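PDB 6IMP: RTX toxin RtxA from Vibrio vulnificus MO6-24/O, which carries an alpha/beta hydrolase-fold effector domain that is associated with virulence and probably acts as a hydrolase. Local coordinates for residues G65-V70 against G81-Q85; K100-H106 against D129-L135; E282-Y286 against G296-D300. All blocks are in the same frame, centred on the assembly; numbering follows the deposited sequence.

Contact 1. Residues G65-V70 against G81-Q85; sequences GESQKV and GYYHQ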
ATOM      1  N   GLY A  65      24.966  -4.220   1.597  1.00106.79           N
ATOM      2  CA  GLY A  65      24.349  -3.926   2.898  1.00103.09           C
ATOM      3  C   GLY A  65      23.481  -2.676   2.862  1.00100.84           C
ATOM      4  O   GLY A  65      23.317  -1.989   3.879  1.00 92.30           O
ATOM      5  N   GLU A  66      22.951  -2.371   1.675  1.00110.79           N
ATOM      6  CA  GLU A  66      21.972  -1.295   1.489  1.00120.25           C
ATOM      7  C   GLU A  66      20.573  -1.760   1.932  1.00122.05           C
ATOM      8  O   GLU A  66      19.815  -0.998   2.534  1.00116.84           O
ATOM      9  CB  GLU A  66      21.936  -0.841   0.016  1.00115.82           C
ATOM     10  CG  GLU A  66      23.125   0.008  -0.423  1.00115.54           C
ATOM     11  CD  GLU A  66      23.078   0.378  -1.906  1.00126.70           C
ATOM     12  OE1 GLU A  66      23.217  -0.530  -2.762  1.00122.56           O
ATOM     13  OE2 GLU A  66      22.916   1.579  -2.222  1.00123.23           O
ATOM     14  N   SER A  67      20.240  -3.013   1.633  1.00117.17           N
ATOM     15  CA  SER A  67      18.937  -3.571   1.984  1.00113.07           C
ATOM     16  C   SER A  67      19.074  -5.028   2.436  1.00112.34           C
ATOM     17  O   SER A  67      19.988  -5.724   2.014  1.00108.94           O
ATOM     18  CB  SER A  67      17.992  -3.476   0.784  1.00114.29           C
ATOM     19  OG  SER A  67      18.013  -2.175   0.218  1.00115.67           O
ATOM     20  N   GLN A  68      18.184  -5.468   3.324  1.00107.90           N
ATOM     21  CA  GLN A  68      18.101  -6.883   3.707  1.00104.35           C
ATOM     22  C   GLN A  68      16.714  -7.460   3.426  1.00102.18           C
ATOM     23  O   GLN A  68      15.702  -6.811   3.691  1.00100.54           O
ATOM     24  CB  GLN A  68      18.459  -7.079   5.189  1.00106.10           C
ATOM     25  CG  GLN A  68      17.587  -6.317   6.181  1.00105.37           C
ATOM     26  CD  GLN A  68      18.302  -5.138   6.818  1.00110.09           C
ATOM     27  OE1 GLN A  68      19.055  -4.420   6.160  1.00105.15           O
ATOM     28  NE2 GLN A  68      18.051  -4.923   8.103  1.00118.52           N
ATOM     29  N   LYS A  69      16.683  -8.683   2.885  1.00101.30           N
ATOM     30  CA  LYS A  69      15.458  -9.501   2.826  1.00 90.53           C
ATOM     31  C   LYS A  69      14.823  -9.618   4.202  1.00 88.10           C
ATOM     32  O   LYS A  69      15.530  -9.671   5.210  1.00100.38           O
ATOM     33  CB  LYS A  69      15.764 -10.907   2.313  1.00 76.87           C
ATOM     34  CG  LYS A  69      16.178 -10.963   0.857  1.00 80.62           C
ATOM     35  CD  LYS A  69      15.939 -12.344   0.255  1.00 86.83           C
ATOM     36  CE  LYS A  69      15.549 -12.247  -1.213  1.00 91.67           C
ATOM     37  NZ  LYS A  69      15.429 -13.579  -1.862  1.00 95.60           N
ATOM     38  N   VAL A  70      13.493  -9.679   4.235  1.00 90.25           N
ATOM     39  CA  VAL A  70      12.743  -9.777   5.497  1.00 96.20           C
ATOM     40  C   VAL A  70      11.487 -10.654   5.325  1.00 89.25           C
ATOM     41  O   VAL A  70      10.695 -10.454   4.400  1.00 91.23           O
ATOM     42  CB  VAL A  70      12.386  -8.365   6.046  1.00100.80           C
ATOM     43  CG1 VAL A  70      11.220  -8.415   7.017  1.00100.56           C
ATOM     44  CG2 VAL A  70      13.600  -7.735   6.728  1.00108.73           C
ATOM     45  N   GLY A  81       9.508  -9.588   1.798  1.00 81.17           N
ATOM     46  CA  GLY A  81      10.114  -8.563   0.953  1.00 85.52           C
ATOM     47  C   GLY A  81      11.421  -8.048   1.524  1.00 83.48           C
ATOM     48  O   GLY A  81      12.195  -8.803   2.112  1.00 82.58           O
ATOM     49  N   TYR A  82      11.669  -6.754   1.347  1.00 84.14           N
ATOM     50  CA  TYR A  82      12.909  -6.146   1.821  1.00 77.62           C
ATOM     51  C   TYR A  82      12.658  -4.985   2.771  1.00 78.39           C
ATOM     52  O   TYR A  82      11.578  -4.377   2.795  1.00 66.56           O
ATOM     53  CB  TYR A  82      13.779  -5.686   0.654  1.00 66.02           C
ATOM     54  CG  TYR A  82      14.088  -6.770  -0.355  1.00 68.46           C
ATOM     55  CD1 TYR A  82      13.110  -7.237  -1.219  1.00 65.20           C
ATOM     56  CD2 TYR A  82      15.372  -7.300  -0.474  1.00 72.96           C
ATOM     57  CE1 TYR A  82      13.387  -8.215  -2.157  1.00 70.29           C
ATOM     58  CE2 TYR A  82      15.666  -8.271  -1.422  1.00 72.45           C
ATOM     59  CZ  TYR A  82      14.671  -8.734  -2.260  1.00 72.60           C
ATOM     60  OH  TYR A  82      14.953  -9.715  -3.205  1.00 70.89           O
ATOM     61  N   TYR A  83      13.660  -4.740   3.601  1.00 84.57           N
ATOM     62  CA  TYR A  83      13.822  -3.483   4.297  1.00 80.66           C
ATOM     63  C   TYR A  83      14.975  -2.756   3.639  1.00 82.63           C
ATOM     64  O   TYR A  83      16.107  -3.219   3.711  1.00 84.80           O
ATOM     65  CB  TYR A  83      14.153  -3.750   5.757  1.00 76.26           C
ATOM     66  CG  TYR A  83      14.125  -2.521   6.609  1.00 74.55           C
ATOM     67  CD1 TYR A  83      12.947  -2.098   7.200  1.00 76.71           C
ATOM     68  CD2 TYR A  83      15.277  -1.778   6.831  1.00 74.24           C
ATOM     69  CE1 TYR A  83      12.907  -0.962   7.994  1.00 81.04           C
ATOM     70  CE2 TYR A  83      15.254  -0.644   7.626  1.00 78.00           C
ATOM     71  CZ  TYR A  83      14.066  -0.239   8.209  1.00 81.36           C
ATOM     72  OH  TYR A  83      14.029   0.892   8.996  1.00 82.39           O
ATOM     73  N   HIS A  84      14.685  -1.650   2.958  1.00 94.03           N
ATOM     74  CA  HIS A  84      15.740  -0.810   2.366  1.00 91.06           C
ATOM     75  C   HIS A  84      16.063   0.380   3.278  1.00 92.13           C
ATOM     76  O   HIS A  84      15.148   1.041   3.775  1.00 82.14           O
ATOM     77  CB  HIS A  84      15.313  -0.264   1.008  1.00 91.02           C
ATOM     78  CG  HIS A  84      14.548  -1.227   0.157  1.00 88.06           C
ATOM     79  ND1 HIS A  84      15.167  -2.151  -0.659  1.00 87.86           N
ATOM     80  CD2 HIS A  84      13.227  -1.307  -0.124  1.00 87.61           C
ATOM     81  CE1 HIS A  84      14.254  -2.800  -1.362  1.00 82.55           C
ATOM     82  NE2 HIS A  84      13.068  -2.304  -1.060  1.00 92.51           N
ATOM     83  N   GLN A  85      17.353   0.699   3.431  1.00105.32           N
ATOM     84  CA  GLN A  85      17.781   1.782   4.349  1.00108.09           C
ATOM     85  C   GLN A  85      18.626   2.887   3.714  1.00103.68           C
ATOM     86  O   GLN A  85      19.201   2.720   2.635  1.00 96.91           O
ATOM     87  CB  GLN A  85      18.495   1.223   5.592  1.00111.84           C
ATOM     88  CG  GLN A  85      19.738   0.402   5.326  1.00119.21           C
ATOM     89  CD  GLN A  85      19.782  -0.853   6.178  1.00127.71           C
ATOM     90  OE1 GLN A  85      19.700  -0.783   7.407  1.00122.85           O
ATOM     91  NE2 GLN A  85      19.875  -2.011   5.527  1.00125.29           N
TER
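Glu66 O, one residue past the Gly65 that closes helix 52-63 in a Schellman motif, takes two bonds from a single residue, Gln85. The backbone N of Gln85 bonds to Glu66 O at 3.1 Å, while its side-chain NE2 sits above the carbonyl plane, 3.2 Å from that same Glu66 O. At Ser67, OG meets ND1 of His84 at 3.0 Å, at the edge of the imidazole and in its plane; because OG lies beside the backbone N (chi1 -48°), it can reach across this non-hydrogen-bonded pair. Gln68 exchanges two backbone bonds with Tyr83, and its OE1 accepts from Gln85 NE2 at 2.6 Å. The two glutamine chains cross at about a right angle with their amide planes turned 42° apart, and NE2 thus serves Glu66 O and Gln68 OE1 together, which should fix the amide's rotation. Lys69 runs alongside Tyr82 in the same direction, its CG 3.6 Å from Tyr82 CE2 and its CE near the phenol oxygen, whose hydrogen-bond partner is Gln55 of helix 52-63. Val70 pairs with Gly81 through a bond in each direction, and its CG2 packs 4.1 Å from Tyr83 CB on the face shared with Gln68. The whole is an antiparallel beta hairpin, with strand 67-73 forming one edge of the mixed sheet of an alpha/beta hydrolase fold.

Contact 2. Residues K100-H106 against D129-L135; sequences KVVLFLH and DMLAVNL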
ATOM      1  N   LYS A 100      11.872   9.239   9.787  1.00113.23           N
ATOM      2  CA  LYS A 100      12.969   8.266   9.708  1.00110.93           C
ATOM      3  C   LYS A 100      12.621   7.033   8.848  1.00108.44           C
ATOM      4  O   LYS A 100      13.498   6.499   8.149  1.00 94.54           O
ATOM      5  CB  LYS A 100      13.413   7.838  11.124  1.00105.43           C
ATOM      6  CG  LYS A 100      14.925   7.849  11.357  1.00107.11           C
ATOM      7  CD  LYS A 100      15.607   6.575  10.872  1.00110.27           C
ATOM      8  CE  LYS A 100      15.377   5.403  11.819  1.00105.39           C
ATOM      9  NZ  LYS A 100      16.339   4.288  11.579  1.00105.00           N
ATOM     10  N   VAL A 101      11.363   6.569   8.906  1.00105.08           N
ATOM     11  CA  VAL A 101      10.953   5.359   8.145  1.00 97.76           C
ATOM     12  C   VAL A 101       9.582   5.397   7.438  1.00 83.06           C
ATOM     13  O   VAL A 101       8.554   5.755   8.023  1.00 67.86           O
ATOM     14  CB  VAL A 101      11.028   4.085   9.013  1.00100.82           C
ATOM     15  CG1 VAL A 101      10.725   2.848   8.172  1.00 99.55           C
ATOM     16  CG2 VAL A 101      12.411   3.952   9.641  1.00100.01           C
ATOM     17  N   VAL A 102       9.589   4.954   6.179  1.00 84.97           N
ATOM     18  CA  VAL A 102       8.364   4.715   5.419  1.00 88.80           C
ATOM     19  C   VAL A 102       7.884   3.265   5.510  1.00 79.76           C
ATOM     20  O   VAL A 102       8.619   2.315   5.196  1.00 74.52           O
ATOM     21  CB  VAL A 102       8.549   5.064   3.936  1.00 96.19           C
ATOM     22  CG1 VAL A 102       7.276   4.762   3.144  1.00100.33           C
ATOM     23  CG2 VAL A 102       8.926   6.526   3.791  1.00103.93           C
ATOM     24  N   LEU A 103       6.625   3.114   5.901  1.00 67.31           N
ATOM     25  CA  LEU A 103       5.903   1.881   5.668  1.00 67.13           C
ATOM     26  C   LEU A 103       5.196   1.948   4.310  1.00 60.21           C
ATOM     27  O   LEU A 103       4.116   2.537   4.177  1.00 52.65           O
ATOM     28  CB  LEU A 103       4.911   1.648   6.799  1.00 70.17           C
ATOM     29  CG  LEU A 103       4.510   0.200   7.040  1.00 75.11           C
ATOM     30  CD1 LEU A 103       3.822   0.122   8.393  1.00 79.78           C
ATOM     31  CD2 LEU A 103       3.599  -0.335   5.933  1.00 79.59           C
ATOM     32  N   PHE A 104       5.826   1.359   3.301  1.00 56.51           N
ATOM     33  CA  PHE A 104       5.241   1.316   1.962  1.00 64.12           C
ATOM     34  C   PHE A 104       4.190   0.222   1.851  1.00 60.04           C
ATOM     35  O   PHE A 104       4.490  -0.970   2.054  1.00 64.43           O
ATOM     36  CB  PHE A 104       6.313   1.080   0.883  1.00 64.40           C
ATOM     37  CG  PHE A 104       5.768   1.143  -0.527  1.00 61.48           C
ATOM     38  CD1 PHE A 104       5.118   2.286  -0.982  1.00 58.33           C
ATOM     39  CD2 PHE A 104       5.844   0.048  -1.370  1.00 60.23           C
ATOM     40  CE1 PHE A 104       4.579   2.340  -2.252  1.00 59.24           C
ATOM     41  CE2 PHE A 104       5.312   0.100  -2.651  1.00 59.57           C
ATOM     42  CZ  PHE A 104       4.678   1.246  -3.091  1.00 60.47           C
ATOM     43  N   LEU A 105       2.979   0.603   1.471  1.00 51.48           N
ATOM     44  CA  LEU A 105       1.970  -0.408   1.134  1.00 58.55           C
ATOM     45  C   LEU A 105       1.722  -0.429  -0.355  1.00 54.12           C
ATOM     46  O   LEU A 105       1.093   0.469  -0.889  1.00 49.33           O
ATOM     47  CB  LEU A 105       0.663  -0.179   1.892  1.00 58.24           C
ATOM     48  CG  LEU A 105       0.727  -0.512   3.395  1.00 63.65           C
ATOM     49  CD1 LEU A 105      -0.423   0.167   4.130  1.00 69.53           C
ATOM     50  CD2 LEU A 105       0.711  -2.010   3.665  1.00 58.63           C
ATOM     51  N   HIS A 106       2.218  -1.464  -1.024  1.00 58.95           N
ATOM     52  CA  HIS A 106       1.955  -1.621  -2.446  1.00 62.14           C
ATOM     53  C   HIS A 106       0.471  -1.761  -2.717  1.00 59.03           C
ATOM     54  O   HIS A 106      -0.320  -1.943  -1.805  1.00 57.84           O
ATOM     55  CB  HIS A 106       2.680  -2.831  -2.997  1.00 64.08           C
ATOM     56  CG  HIS A 106       2.020  -4.131  -2.680  1.00 66.32           C
ATOM     57  ND1 HIS A 106       1.008  -4.653  -3.455  1.00 71.43           N
ATOM     58  CD2 HIS A 106       2.282  -5.057  -1.728  1.00 69.56           C
ATOM     59  CE1 HIS A 106       0.661  -5.838  -2.980  1.00 72.48           C
ATOM     60  NE2 HIS A 106       1.420  -6.107  -1.934  1.00 63.50           N
ATOM     61  N   ASP A 129      14.641   5.191   5.697  1.00101.82           N
ATOM     62  CA  ASP A 129      14.453   3.748   5.463  1.00 97.19           C
ATOM     63  C   ASP A 129      13.057   3.503   4.923  1.00 90.30           C
ATOM     64  O   ASP A 129      12.105   4.173   5.320  1.00 86.43           O
ATOM     65  CB  ASP A 129      14.624   2.919   6.747  1.00102.50           C
ATOM     66  CG  ASP A 129      15.905   3.226   7.486  1.00100.85           C
ATOM     67  OD1 ASP A 129      16.978   3.153   6.868  1.00101.58           O
ATOM     68  OD2 ASP A 129      15.837   3.527   8.698  1.00100.18           O
ATOM     69  N   MET A 130      12.929   2.516   4.045  1.00 86.14           N
ATOM     70  CA  MET A 130      11.625   2.139   3.517  1.00 81.66           C
ATOM     71  C   MET A 130      11.374   0.650   3.706  1.00 82.81           C
ATOM     72  O   MET A 130      12.158  -0.179   3.214  1.00 78.42           O
ATOM     73  CB  MET A 130      11.540   2.491   2.047  1.00 70.80           C
ATOM     74  CG  MET A 130      10.125   2.527   1.527  1.00 70.44           C
ATOM     75  SD  MET A 130      10.078   2.318  -0.250  1.00 69.91           S
ATOM     76  CE  MET A 130       8.686   3.370  -0.616  1.00 79.12           C
ATOM     77  N   LEU A 131      10.293   0.322   4.430  1.00 80.07           N
ATOM     78  CA  LEU A 131       9.808  -1.072   4.535  1.00 82.56           C
ATOM     79  C   LEU A 131       8.902  -1.420   3.367  1.00 72.41           C
ATOM     80  O   LEU A 131       7.899  -0.747   3.137  1.00 73.62           O
ATOM     81  CB  LEU A 131       9.044  -1.319   5.847  1.00 81.57           C
ATOM     82  CG  LEU A 131       8.377  -2.712   5.941  1.00 83.91           C
ATOM     83  CD1 LEU A 131       9.428  -3.810   5.928  1.00 84.73           C
ATOM     84  CD2 LEU A 131       7.467  -2.873   7.159  1.00 86.13           C
ATOM     85  N   ALA A 132       9.235  -2.502   2.670  1.00 67.44           N
ATOM     86  CA  ALA A 132       8.546  -2.874   1.433  1.00 72.49           C
ATOM     87  C   ALA A 132       8.233  -4.363   1.378  1.00 71.07           C
ATOM     88  O   ALA A 132       9.024  -5.163   0.849  1.00 60.88           O
ATOM     89  CB  ALA A 132       9.376  -2.468   0.232  1.00 75.79           C
ATOM     90  N   VAL A 133       7.045  -4.705   1.875  1.00 72.04           N
ATOM     91  CA  VAL A 133       6.622  -6.093   2.082  1.00 72.17           C
ATOM     92  C   VAL A 133       5.342  -6.396   1.308  1.00 67.12           C
ATOM     93  O   VAL A 133       4.385  -5.612   1.323  1.00 66.06           O
ATOM     94  CB  VAL A 133       6.392  -6.363   3.574  1.00 75.60           C
ATOM     95  CG1 VAL A 133       5.855  -7.765   3.807  1.00 77.67           C
ATOM     96  CG2 VAL A 133       7.693  -6.164   4.326  1.00 76.94           C
ATOM     97  N   ASN A 134       5.347  -7.531   0.613  1.00 64.80           N
ATOM     98  CA  ASN A 134       4.156  -8.033  -0.072  1.00 64.61           C
ATOM     99  C   ASN A 134       3.042  -8.405   0.906  1.00 65.38           C
ATOM    100  O   ASN A 134       3.249  -9.149   1.860  1.00 64.75           O
ATOM    101  CB  ASN A 134       4.493  -9.280  -0.888  1.00 62.23           C
ATOM    102  CG  ASN A 134       5.195  -8.966  -2.180  1.00 59.14           C
ATOM    103  OD1 ASN A 134       4.652  -8.296  -3.053  1.00 64.40           O
ATOM    104  ND2 ASN A 134       6.398  -9.482  -2.328  1.00 61.38           N
ATOM    105  N   LEU A 135       1.841  -7.949   0.599  1.00 67.29           N
ATOM    106  CA  LEU A 135       0.627  -8.475   1.204  1.00 65.02           C
ATOM    107  C   LEU A 135       0.442  -9.927   0.789  1.00 65.02           C
ATOM    108  O   LEU A 135       1.022 -10.370  -0.211  1.00 63.25           O
ATOM    109  CB  LEU A 135      -0.563  -7.666   0.724  1.00 65.97           C
ATOM    110  CG  LEU A 135      -0.416  -6.167   0.970  1.00 67.93           C
ATOM    111  CD1 LEU A 135      -1.327  -5.373   0.053  1.00 69.40           C
ATOM    112  CD2 LEU A 135      -0.697  -5.867   2.432  1.00 71.78           C
TER
HETATM  113  O   HOH W   1       5.771  -3.193   3.605  1.00 53.64           O
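A beta-alpha-beta unit, in which helix 112-124 links two parallel neighbours of the central sheet, brings Lys100 to His106 against Asp129 to Leu135. At its start, Lys100 bends back so that NZ makes a salt bridge with Asp129 OD2 at 3.0 Å, nearly along the C-O axis; the other carboxylate oxygen, OD1, bonds to the backbone of Gly86. The parallel ladder then alternates: Val102 N gives to Asp129 O, Leu131 N to Val102 O at 2.7 Å, and Phe104 N to Leu131 O. Farther on the strands part, and a water takes over, donating to Phe104 O and accepting from Val133 N. On one face Met130 lies beside Val102, then crosses Phe104, placing CE 3.6 Å from Phe104 CB and the sulfur obliquely to the ring in a Met-aromatic contact. At the far end His106 has CG between its backbone N and carbonyl carbon (chi1 78°), which turns the imidazole toward Asn134 and Leu135, just past strand 129-133. Its NE2 accepts from Leu135 N at 3.2 Å in the ring plane, while Leu135 CD1 covers a ring face in a CH-pi contact, 3.8 Å from the centroid. Strand 101-105 also bonds to strand 172-177, which leads to a probable nucleophile elbow. Such a buried parallel core, with a histidine immediately after the strand, is characteristic of alpha/beta hydrolases, whose oxyanion-hole loop usually follows this strand.

Contact 3. Residues E282-Y286 against G296-D300; sequences EQTFY and GQYAD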
ATOM      1  N   GLU A 282      -2.212  18.021  -3.737  1.00 76.60           N
ATOM      2  CA  GLU A 282      -2.769  18.562  -4.967  1.00 77.22           C
ATOM      3  C   GLU A 282      -2.942  17.473  -6.015  1.00 74.40           C
ATOM      4  O   GLU A 282      -2.402  16.374  -5.877  1.00 66.47           O
ATOM      5  CB  GLU A 282      -1.852  19.660  -5.516  1.00 84.67           C
ATOM      6  CG  GLU A 282      -0.533  19.149  -6.104  1.00 86.82           C
ATOM      7  CD  GLU A 282       0.523  20.239  -6.264  1.00 89.39           C
ATOM      8  OE1 GLU A 282       1.598  19.946  -6.832  1.00 94.32           O
ATOM      9  OE2 GLU A 282       0.290  21.384  -5.818  1.00 86.40           O
ATOM     10  N   GLN A 283      -3.666  17.801  -7.082  1.00 70.14           N
ATOM     11  CA  GLN A 283      -3.600  17.011  -8.304  1.00 72.82           C
ATOM     12  C   GLN A 283      -2.292  17.236  -9.057  1.00 78.01           C
ATOM     13  O   GLN A 283      -1.735  18.332  -9.078  1.00 85.18           O
ATOM     14  CB  GLN A 283      -4.784  17.279  -9.227  1.00 69.22           C
ATOM     15  CG  GLN A 283      -4.938  16.223 -10.312  1.00 69.58           C
ATOM     16  CD  GLN A 283      -6.218  16.354 -11.085  1.00 75.75           C
ATOM     17  OE1 GLN A 283      -6.815  17.429 -11.151  1.00 87.34           O
ATOM     18  NE2 GLN A 283      -6.637  15.266 -11.707  1.00 83.98           N
ATOM     19  N   THR A 284      -1.864  16.177  -9.724  1.00 80.19           N
ATOM     20  CA  THR A 284      -0.531  16.025 -10.281  1.00 78.74           C
ATOM     21  C   THR A 284      -0.697  15.967 -11.805  1.00 79.80           C
ATOM     22  O   THR A 284      -1.784  15.664 -12.287  1.00 87.74           O
ATOM     23  CB  THR A 284       0.061  14.702  -9.729  1.00 79.28           C
ATOM     24  OG1 THR A 284       0.679  14.938  -8.460  1.00 80.54           O
ATOM     25  CG2 THR A 284       1.036  14.130 -10.600  1.00 79.25           C
ATOM     26  N   PHE A 285       0.360  16.245 -12.567  1.00 88.08           N
ATOM     27  CA  PHE A 285       0.292  16.045 -14.045  1.00 88.88           C
ATOM     28  C   PHE A 285       0.826  14.691 -14.584  1.00 85.15           C
ATOM     29  O   PHE A 285       1.121  14.537 -15.786  1.00 71.80           O
ATOM     30  CB  PHE A 285       0.834  17.255 -14.825  1.00 90.79           C
ATOM     31  CG  PHE A 285       2.186  17.721 -14.392  1.00 80.59           C
ATOM     32  CD1 PHE A 285       3.333  17.144 -14.916  1.00 79.83           C
ATOM     33  CD2 PHE A 285       2.310  18.807 -13.542  1.00 78.82           C
ATOM     34  CE1 PHE A 285       4.585  17.615 -14.555  1.00 83.62           C
ATOM     35  CE2 PHE A 285       3.553  19.284 -13.177  1.00 80.72           C
ATOM     36  CZ  PHE A 285       4.694  18.688 -13.679  1.00 81.54           C
ATOM     37  N   TYR A 286       0.789  13.688 -13.706  1.00 86.18           N
ATOM     38  CA  TYR A 286       1.431  12.395 -13.907  1.00 76.43           C
ATOM     39  C   TYR A 286       0.358  11.326 -14.012  1.00 78.08           C
ATOM     40  O   TYR A 286      -0.670  11.401 -13.333  1.00 75.75           O
ATOM     41  CB  TYR A 286       2.358  12.065 -12.741  1.00 72.46           C
ATOM     42  CG  TYR A 286       3.580  12.954 -12.674  1.00 73.23           C
ATOM     43  CD1 TYR A 286       4.460  13.026 -13.741  1.00 70.67           C
ATOM     44  CD2 TYR A 286       3.879  13.695 -11.531  1.00 72.34           C
ATOM     45  CE1 TYR A 286       5.593  13.825 -13.681  1.00 75.16           C
ATOM     46  CE2 TYR A 286       5.005  14.498 -11.463  1.00 72.51           C
ATOM     47  CZ  TYR A 286       5.863  14.559 -12.536  1.00 72.39           C
ATOM     48  OH  TYR A 286       6.988  15.355 -12.473  1.00 68.58           O
ATOM     49  N   GLY A 296      10.160  11.849  -7.880  1.00 93.92           N
ATOM     50  CA  GLY A 296      11.151  12.897  -8.166  1.00 88.94           C
ATOM     51  C   GLY A 296      10.667  14.286  -7.763  1.00 92.35           C
ATOM     52  O   GLY A 296      11.303  14.979  -6.947  1.00 84.73           O
ATOM     53  N   GLN A 297       9.511  14.673  -8.304  1.00 85.51           N
ATOM     54  CA  GLN A 297       8.977  16.008  -8.096  1.00 80.31           C
ATOM     55  C   GLN A 297       8.546  16.218  -6.655  1.00 84.91           C
ATOM     56  O   GLN A 297       8.817  17.262  -6.067  1.00 82.51           O
ATOM     57  CB  GLN A 297       7.794  16.264  -9.017  1.00 79.16           C
ATOM     58  CG  GLN A 297       7.373  17.721  -9.038  1.00 86.88           C
ATOM     59  CD  GLN A 297       6.027  17.934  -9.693  1.00 97.81           C
ATOM     60  OE1 GLN A 297       5.799  17.512 -10.829  1.00101.54           O
ATOM     61  NE2 GLN A 297       5.132  18.607  -8.988  1.00107.98           N
ATOM     62  N   TYR A 298       7.866  15.228  -6.085  1.00 91.35           N
ATOM     63  CA  TYR A 298       7.195  15.412  -4.800  1.00 83.58           C
ATOM     64  C   TYR A 298       7.982  14.883  -3.584  1.00 79.01           C
ATOM     65  O   TYR A 298       7.693  15.274  -2.449  1.00 82.68           O
ATOM     66  CB  TYR A 298       5.791  14.807  -4.854  1.00 76.35           C
ATOM     67  CG  TYR A 298       4.836  15.575  -5.742  1.00 72.68           C
ATOM     68  CD1 TYR A 298       4.117  16.662  -5.253  1.00 76.85           C
ATOM     69  CD2 TYR A 298       4.641  15.207  -7.071  1.00 77.97           C
ATOM     70  CE1 TYR A 298       3.229  17.361  -6.063  1.00 76.97           C
ATOM     71  CE2 TYR A 298       3.755  15.894  -7.887  1.00 76.87           C
ATOM     72  CZ  TYR A 298       3.051  16.968  -7.382  1.00 79.50           C
ATOM     73  OH  TYR A 298       2.186  17.645  -8.209  1.00 88.11           O
ATOM     74  N   ALA A 299       9.005  14.059  -3.812  1.00 69.08           N
ATOM     75  CA  ALA A 299       9.765  13.450  -2.699  1.00 77.79           C
ATOM     76  C   ALA A 299      10.039  14.420  -1.538  1.00 87.54           C
ATOM     77  O   ALA A 299       9.975  14.026  -0.367  1.00 96.28           O
ATOM     78  CB  ALA A 299      11.079  12.858  -3.194  1.00 69.72           C
ATOM     79  N   ASP A 300      10.358  15.674  -1.873  1.00 92.73           N
ATOM     80  CA  ASP A 300      10.711  16.682  -0.869  1.00 91.59           C
ATOM     81  C   ASP A 300       9.492  17.124  -0.063  1.00 93.96           C
ATOM     82  O   ASP A 300       9.540  17.152   1.172  1.00 93.25           O
ATOM     83  CB  ASP A 300      11.419  17.891  -1.516  1.00 95.97           C
ATOM     84  CG  ASP A 300      12.939  17.672  -1.688  1.00 98.56           C
ATOM     85  OD1 ASP A 300      13.530  16.865  -0.938  1.00101.67           O
ATOM     86  OD2 ASP A 300      13.550  18.337  -2.553  1.00 91.81           O
TER
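Gln297, with CG opposite the backbone N (chi1 -169°) and the chain extended beyond, reaches from helix 291-302 to the two aromatic rings of Phe285 and Tyr286. Its OE1 arrives obliquely to both, 3.3 Å from Phe285 CZ and 3.0 Å from Tyr286 OH, while the amide is tilted 33° from the Phe285 ring plane. Next along the helix, Tyr298 makes two polar contacts through its hydroxyl. Tyr298 OH gives a hydrogen bond of 2.7 Å to Glu282 OE1, using the anti lone pair of that oxygen, with the carboxylate plane almost perpendicular to the phenol. The same Tyr298 OH receives a weak bond from Thr284 OG1 at 3.1 Å, so one phenol oxygen ties two residues of the segment. Along its other edge, Tyr298 CE2 packs 4.0 Å from Tyr286 CE2, and each of these carbons lies near the plane of the partner ring. Deeper in, Leu255 of strand 252-256 touches Tyr298, and Leu294 of the helix touches Thr284 and Tyr286. This joins the weakly bonded edge strand 282-283 and, mainly, the loop that follows it to helix 291-302, a strand-loop-helix unit whose intervening loop, in alpha/beta hydrolases, usually bears the catalytic histidine.

Overall arrangement
The three contacts sample one sheet from edge to edge. Contact 2 is the buried middle, about 8 Å from the chain centre, and rests on a parallel backbone ladder with apolar packing, its one salt bridge kept to the strand entry. Contact 1, about 10 Å from it between centres, adds an antiparallel hairpin that touches it: His84 O and Tyr82 O probably bond to the backbone N of Met130 and Ala132. Here amide, hydroxyl and imidazole side chains supplement the ladder. Contact 3 lies at the opposite edge, touching neither, about 26 Å from contact 1 between centres. Without backbone pairing, its loop and helix meet through side chains alone, by phenol hydrogen bonds and ring-edge packing.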